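PDB 4R0M: McyG protein from Microcystis aeruginosa PCC 7806, which probably activates phenylalanine-like substrates as acyl-adenylates for microcystin synthesis through its adenylation domain, and carries a peptidyl carrier domain for the activated acyl group. Local coordinates for residues A[482-487]-A[513-518]. Numbering follows the deposited sequence.
Sequences LIITFS and IAPAYV
In the beta-alpha-beta crossover built from strand 479-486, helix 498-511 and strand 517-520, consistent with the small C-terminal subdomain of an ANL-family adenylation domain, the incoming chain joins its parallel neighbour through two unequal backbone bonds. Ile484 N gives its hydrogen to Tyr517 O at 3.0 Å, almost straight at 175° and nearly along the C=O axis. One step back, Ala516 N reaches Leu482 O at 2.8 Å; it lies in the carbonyl plane, but its N-H is bent to 139°, and the same oxygen also receives a CA-H...O contact from Pro515. A second such contact, from Val518 CA to Ile484 O at 3.2 Å, continues the pairing. On the sheet face of Ile484 and Val518, CD1 of Ile484 crosses the proline ring obliquely, 3.6 Å from Pro515 CB, while the CD2 methyl of Leu482, whose CG stands anti to its backbone N, lies against the backbone N and CA of Pro515. Phe486 takes the crowded chi1 position (79°), which brings ring atoms CD1 and CE1 obliquely against Val518 CG1, CE1 at 3.7 Å. The crossover helix backs this apolar layer: Val499 and Ile503 meet Phe486, and Val507 meets Pro515. Strand 468-474 pairs with 479-486 along its other edge, completing a three-stranded mixed sheet. On the face bearing Ile483 and Tyr517, the tyrosine ring also meets Phe543, and Ile483 CG1 sits at the edge of the Tyr517 ring, near its plane, 4.2 Å from Tyr517 CD2.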
loop_
_atom_site.group_PDB
_atom_site.type_symbol
_atom_site.label_atom_id
_atom_site.label_comp_id
_atom_site.label_asym_id
_atom_site.label_seq_id
_atom_site.Cartn_x
_atom_site.Cartn_y
_atom_site.Cartn_z
ATOM N N LEU A 482 11.644 -25.055 -1.902
ATOM C CA LEU A 482 10.689 -24.065 -2.379
ATOM C C LEU A 482 9.318 -24.386 -1.805
ATOM O O LEU A 482 8.810 -25.497 -1.976
ATOM C CB LEU A 482 10.635 -24.047 -3.910
ATOM C CG LEU A 482 9.503 -23.254 -4.580
ATOM C CD1 LEU A 482 9.687 -21.752 -4.399
ATOM C CD2 LEU A 482 9.396 -23.609 -6.055
ATOM N N ILE A 483 8.726 -23.412 -1.120
ATOM C CA ILE A 483 7.403 -23.584 -0.528
ATOM C C ILE A 483 6.405 -22.654 -1.205
ATOM O O ILE A 483 6.676 -21.469 -1.402
ATOM C CB ILE A 483 7.413 -23.373 1.009
ATOM C CG1 ILE A 483 8.290 -24.423 1.700
ATOM C CG2 ILE A 483 6.007 -23.468 1.587
ATOM C CD1 ILE A 483 9.763 -24.078 1.743
ATOM N N ILE A 484 5.256 -23.216 -1.564
ATOM C CA ILE A 484 4.191 -22.475 -2.215
ATOM C C ILE A 484 2.911 -22.554 -1.386
ATOM O O ILE A 484 2.424 -23.642 -1.074
ATOM C CB ILE A 484 3.962 -22.978 -3.660
ATOM C CG1 ILE A 484 5.069 -22.446 -4.577
ATOM C CG2 ILE A 484 2.587 -22.565 -4.177
ATOM C CD1 ILE A 484 5.209 -23.181 -5.892
ATOM N N THR A 485 2.393 -21.388 -1.012
ATOM C CA THR A 485 1.117 -21.293 -0.321
ATOM C C THR A 485 0.120 -20.587 -1.222
ATOM O O THR A 485 0.486 -19.685 -1.976
ATOM C CB THR A 485 1.238 -20.529 1.010
ATOM O OG1 THR A 485 1.826 -19.244 0.774
ATOM C CG2 THR A 485 2.099 -21.308 2.004
ATOM N N PHE A 486 -1.138 -21.010 -1.145
ATOM C CA PHE A 486 -2.190 -20.468 -1.992
ATOM C C PHE A 486 -3.549 -20.629 -1.315
ATOM O O PHE A 486 -3.665 -21.298 -0.290
ATOM C CB PHE A 486 -2.185 -21.169 -3.359
ATOM C CG PHE A 486 -2.837 -22.524 -3.351
ATOM C CD1 PHE A 486 -2.170 -23.634 -2.842
ATOM C CD2 PHE A 486 -4.124 -22.692 -3.853
ATOM C CE1 PHE A 486 -2.773 -24.881 -2.831
ATOM C CE2 PHE A 486 -4.734 -23.937 -3.841
ATOM C CZ PHE A 486 -4.057 -25.034 -3.331
ATOM N N SER A 487 -4.569 -20.005 -1.896
ATOM C CA SER A 487 -5.944 -20.206 -1.466
ATOM C C SER A 487 -6.756 -20.749 -2.638
ATOM O O SER A 487 -6.624 -20.252 -3.759
ATOM C CB SER A 487 -6.548 -18.900 -0.952
ATOM O OG SER A 487 -7.833 -19.117 -0.398
ATOM N N ILE A 513 12.335 -26.582 -11.583
ATOM C CA ILE A 513 12.389 -26.917 -10.163
ATOM C C ILE A 513 10.973 -27.111 -9.629
ATOM O O ILE A 513 10.004 -26.624 -10.217
ATOM C CB ILE A 513 13.133 -25.850 -9.327
ATOM C CG1 ILE A 513 12.535 -24.453 -9.556
ATOM C CG2 ILE A 513 14.627 -25.879 -9.632
ATOM C CD1 ILE A 513 12.839 -23.458 -8.456
ATOM N N ALA A 514 10.859 -27.820 -8.511
ATOM C CA ALA A 514 9.558 -28.162 -7.956
ATOM C C ALA A 514 9.360 -27.627 -6.542
ATOM O O ALA A 514 10.323 -27.506 -5.785
ATOM C CB ALA A 514 9.366 -29.665 -7.980
ATOM N N PRO A 515 8.107 -27.291 -6.184
ATOM C CA PRO A 515 7.821 -26.973 -4.787
ATOM C C PRO A 515 7.873 -28.225 -3.915
ATOM O O PRO A 515 7.282 -29.250 -4.269
ATOM C CB PRO A 515 6.395 -26.415 -4.832
ATOM C CG PRO A 515 5.803 -26.947 -6.090
ATOM C CD PRO A 515 6.942 -27.060 -7.058
ATOM N N ALA A 516 8.590 -28.141 -2.797
ATOM C CA ALA A 516 8.637 -29.237 -1.832
ATOM C C ALA A 516 7.277 -29.411 -1.157
ATOM O O ALA A 516 6.796 -30.536 -0.997
ATOM C CB ALA A 516 9.727 -28.998 -0.800
ATOM N N TYR A 517 6.659 -28.289 -0.784
ATOM C CA TYR A 517 5.333 -28.294 -0.168
ATOM C C TYR A 517 4.400 -27.289 -0.836
ATOM O O TYR A 517 4.813 -26.179 -1.179
ATOM C CB TYR A 517 5.426 -27.990 1.331
ATOM C CG TYR A 517 6.346 -28.911 2.104
ATOM C CD1 TYR A 517 5.902 -30.158 2.549
ATOM C CD2 TYR A 517 7.657 -28.534 2.394
ATOM C CE1 TYR A 517 6.742 -31.003 3.260
ATOM C CE2 TYR A 517 8.505 -29.371 3.104
ATOM C CZ TYR A 517 8.041 -30.603 3.534
ATOM O OH TYR A 517 8.878 -31.437 4.238
ATOM N N VAL A 518 3.148 -27.693 -1.023
ATOM C CA VAL A 518 2.106 -26.812 -1.547
ATOM C C VAL A 518 0.926 -26.838 -0.582
ATOM O O VAL A 518 0.209 -27.837 -0.488
ATOM C CB VAL A 518 1.650 -27.216 -2.969
ATOM C CG1 VAL A 518 0.607 -26.242 -3.498
ATOM C CG2 VAL A 518 2.832 -27.276 -3.925
#